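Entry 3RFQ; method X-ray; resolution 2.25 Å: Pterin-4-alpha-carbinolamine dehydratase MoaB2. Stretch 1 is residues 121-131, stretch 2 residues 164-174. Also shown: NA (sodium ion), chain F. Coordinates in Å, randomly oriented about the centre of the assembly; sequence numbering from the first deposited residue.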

# COMPACT_ATOMS: atom_id res chain seq x y z
N GLY C 121 12.91 -7.55 0.80
CA GLY C 121 11.83 -7.01 0.01
C GLY C 121 10.82 -8.03 -0.50
O GLY C 121 9.65 -7.70 -0.71
N ILE C 122 11.26 -9.27 -0.70
CA ILE C 122 10.36 -10.32 -1.13
C ILE C 122 9.38 -10.67 -0.02
O ILE C 122 8.16 -10.63 -0.23
CB ILE C 122 11.11 -11.59 -1.66
CG1 ILE C 122 11.77 -11.31 -3.01
CG2 ILE C 122 10.13 -12.78 -1.80
CD1 ILE C 122 12.79 -12.38 -3.43
N ALA C 123 9.91 -11.02 1.16
CA ALA C 123 9.08 -11.32 2.34
C ALA C 123 8.15 -10.13 2.69
O ALA C 123 6.98 -10.34 3.09
CB ALA C 123 9.96 -11.69 3.55
N GLU C 124 8.65 -8.89 2.54
CA GLU C 124 7.80 -7.74 2.84
C GLU C 124 6.65 -7.61 1.84
O GLU C 124 5.56 -7.21 2.22
CB GLU C 124 8.58 -6.42 2.87
CG GLU C 124 9.68 -6.38 3.88
CD GLU C 124 10.64 -5.24 3.65
OE1 GLU C 124 10.48 -4.46 2.66
OE2 GLU C 124 11.57 -5.11 4.48
N ALA C 125 6.92 -7.91 0.57
CA ALA C 125 5.91 -7.73 -0.47
C ALA C 125 4.86 -8.81 -0.31
O ALA C 125 3.68 -8.53 -0.46
CB ALA C 125 6.55 -7.75 -1.91
N ILE C 126 5.28 -10.04 0.02
CA ILE C 126 4.35 -11.15 0.22
C ILE C 126 3.43 -10.82 1.41
O ILE C 126 2.21 -10.95 1.32
CB ILE C 126 5.10 -12.52 0.41
CG1 ILE C 126 5.62 -13.02 -0.95
CG2 ILE C 126 4.18 -13.58 1.05
CD1 ILE C 126 6.81 -13.96 -0.86
N ARG C 127 4.01 -10.32 2.51
CA ARG C 127 3.21 -10.00 3.68
C ARG C 127 2.27 -8.84 3.43
O ARG C 127 1.08 -8.91 3.82
CB ARG C 127 4.07 -9.74 4.92
CG ARG C 127 4.70 -11.01 5.54
CD ARG C 127 5.28 -10.70 6.94
NE ARG C 127 6.52 -9.92 6.80
CZ ARG C 127 7.73 -10.46 6.66
NH1 ARG C 127 8.79 -9.67 6.51
NH2 ARG C 127 7.89 -11.79 6.70
N ALA C 128 2.77 -7.76 2.79
CA ALA C 128 1.90 -6.60 2.56
C ALA C 128 0.73 -6.98 1.66
O ALA C 128 -0.42 -6.55 1.87
CB ALA C 128 2.67 -5.41 1.96
N SER C 129 1.01 -7.77 0.64
CA SER C 129 -0.07 -8.22 -0.26
C SER C 129 -1.07 -9.13 0.47
O SER C 129 -2.31 -9.04 0.29
CB SER C 129 0.52 -8.97 -1.44
OG SER C 129 -0.51 -9.36 -2.27
N GLY C 130 -0.53 -10.04 1.26
CA GLY C 130 -1.40 -10.93 2.02
C GLY C 130 -2.35 -10.18 2.94
O GLY C 130 -3.56 -10.48 3.04
N LEU C 131 -1.79 -9.19 3.64
CA LEU C 131 -2.55 -8.42 4.58
C LEU C 131 -3.72 -7.70 3.88
O LEU C 131 -4.85 -7.81 4.35
CB LEU C 131 -1.63 -7.43 5.28
CG LEU C 131 -2.00 -7.15 6.73
CD1 LEU C 131 -1.90 -8.44 7.55
CD2 LEU C 131 -1.08 -6.10 7.28
NA NA F . -2.13 -9.18 -4.22
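Stretch 2, residues 164-174: RDGMATLNPLA

How does the second stretch lie across the first? Both are helical throughout and belong to longer helices, and they run in largely opposed directions, with 137° between their N-to-C axes and a closest approach of 9.1 Å. Because the directions are largely opposed, Leu170 and Leu173 meet Ile122, near the start of stretch 1, and Asp165 meets Ser129 and Gly130, near its end. The helix of residues 164-174 is kinked near the end of the stretch, where the N atoms of Pro172 and Leu173 have no bond to the turn before.

What does Ile122 rest against? Its contacts are apolar: CG2 lies 4.0 Å from CD1 of Leu170, and CG1 lies 3.9 Å from CD1 of Leu173. Leu170 sets out sideways, in chi1 t and chi2 p, but its end comes nearer to stretch 1.

What do Ala125 and Ile126 meet? One turn on, Ala125 points toward stretch 2, its CB 3.7 Å from CG2 of Thr169. The same methyl of Thr169 is 3.8 Å from the backbone N of Ile126. The CA atoms of Ile126 and Gly166 are 5.4 Å apart, and CG1 of Ile126 lies 4.1 Å from the O of Gly166. Water 1 bridges the helices, donating to the O of Ile126 and to OD2 of Asp165.

What ties the far end together? Here the contact turns polar. Ser129, in chi1 t, donates a hydrogen bond from OG to OD2 of Asp165 at 2.8 Å, while its CB lies 3.4 Å from OG1 of Thr169. A sodium ion reinforces the join, bound at 2.5 Å by OG of Ser129 and at 2.9 Å by OD1 of Asp165, with waters 2 to 5 and atoms elsewhere in the structure completing its shell. Gly130 then packs beside Asp165, its N 3.4 Å from OD2 but poorly angled for a hydrogen bond.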

# COMPACT_ATOMS: atom_id res chain seq x y z
N ARG C 164 -1.51 -18.99 -3.44
CA ARG C 164 -1.87 -18.30 -4.67
C ARG C 164 -1.35 -16.85 -4.65
O ARG C 164 -0.72 -16.37 -5.63
CB ARG C 164 -3.39 -18.31 -4.85
CG ARG C 164 -3.97 -19.66 -5.18
CD ARG C 164 -5.45 -19.50 -5.53
NE ARG C 164 -6.08 -20.78 -5.83
CZ ARG C 164 -5.94 -21.48 -6.96
NH1 ARG C 164 -5.14 -21.04 -7.93
NH2 ARG C 164 -6.60 -22.62 -7.11
N ASP C 165 -1.65 -16.14 -3.56
CA ASP C 165 -1.29 -14.73 -3.48
C ASP C 165 0.23 -14.52 -3.42
O ASP C 165 0.75 -13.61 -4.07
CB ASP C 165 -2.02 -14.04 -2.33
CG ASP C 165 -1.85 -12.53 -2.36
OD1 ASP C 165 -2.40 -11.88 -3.27
OD2 ASP C 165 -1.17 -11.99 -1.46
N GLY C 166 0.93 -15.37 -2.66
CA GLY C 166 2.39 -15.36 -2.60
C GLY C 166 3.03 -15.48 -3.96
O GLY C 166 3.96 -14.75 -4.28
N MET C 167 2.53 -16.40 -4.79
CA MET C 167 3.07 -16.62 -6.13
C MET C 167 2.80 -15.45 -7.06
O MET C 167 3.66 -15.10 -7.87
CB MET C 167 2.53 -17.93 -6.75
CG MET C 167 3.06 -19.23 -6.12
SD MET C 167 4.88 -19.39 -6.10
CE MET C 167 5.27 -19.34 -7.85
N ALA C 168 1.61 -14.83 -6.96
CA ALA C 168 1.29 -13.64 -7.76
C ALA C 168 2.31 -12.51 -7.50
O ALA C 168 2.76 -11.80 -8.42
CB ALA C 168 -0.13 -13.14 -7.42
N THR C 169 2.66 -12.35 -6.23
CA THR C 169 3.64 -11.36 -5.80
C THR C 169 5.07 -11.75 -6.19
O THR C 169 5.85 -10.89 -6.62
CB THR C 169 3.51 -11.12 -4.25
OG1 THR C 169 2.26 -10.46 -4.00
CG2 THR C 169 4.63 -10.28 -3.71
N LEU C 170 5.39 -13.04 -6.08
CA LEU C 170 6.73 -13.53 -6.39
C LEU C 170 7.08 -13.44 -7.90
O LEU C 170 8.23 -13.15 -8.25
CB LEU C 170 6.90 -14.98 -5.90
CG LEU C 170 8.34 -15.50 -6.04
CD1 LEU C 170 9.33 -14.63 -5.22
CD2 LEU C 170 8.42 -16.94 -5.60
N ASN C 171 6.08 -13.67 -8.77
CA ASN C 171 6.30 -13.73 -10.22
C ASN C 171 7.27 -12.64 -10.73
O ASN C 171 8.31 -12.97 -11.27
CB ASN C 171 4.98 -13.65 -11.00
CG ASN C 171 4.18 -14.92 -10.93
OD1 ASN C 171 4.72 -16.02 -10.67
ND2 ASN C 171 2.87 -14.78 -11.15
N PRO C 172 6.96 -11.34 -10.51
CA PRO C 172 7.90 -10.37 -11.12
C PRO C 172 9.24 -10.26 -10.37
O PRO C 172 10.16 -9.61 -10.85
CB PRO C 172 7.13 -9.04 -11.03
CG PRO C 172 6.27 -9.22 -9.76
CD PRO C 172 5.83 -10.68 -9.83
N LEU C 173 9.35 -10.88 -9.20
CA LEU C 173 10.57 -10.68 -8.40
C LEU C 173 11.63 -11.76 -8.71
O LEU C 173 12.80 -11.45 -8.89
CB LEU C 173 10.22 -10.64 -6.89
CG LEU C 173 9.04 -9.72 -6.52
CD1 LEU C 173 8.81 -9.73 -5.04
CD2 LEU C 173 9.21 -8.27 -7.01
N ALA C 174 11.18 -13.01 -8.74
CA ALA C 174 12.03 -14.18 -8.91
C ALA C 174 12.84 -14.08 -10.18
O ALA C 174 14.08 -14.20 -10.16
CB ALA C 174 11.17 -15.46 -8.94
O HOH W 1 0.94 -12.90 -0.07
O HOH W 2 -3.26 -7.96 -2.12
O HOH W 3 -0.30 -10.54 -5.02
O HOH W 4 -0.20 -7.31 -4.99
O HOH W 5 -4.33 -9.87 -4.49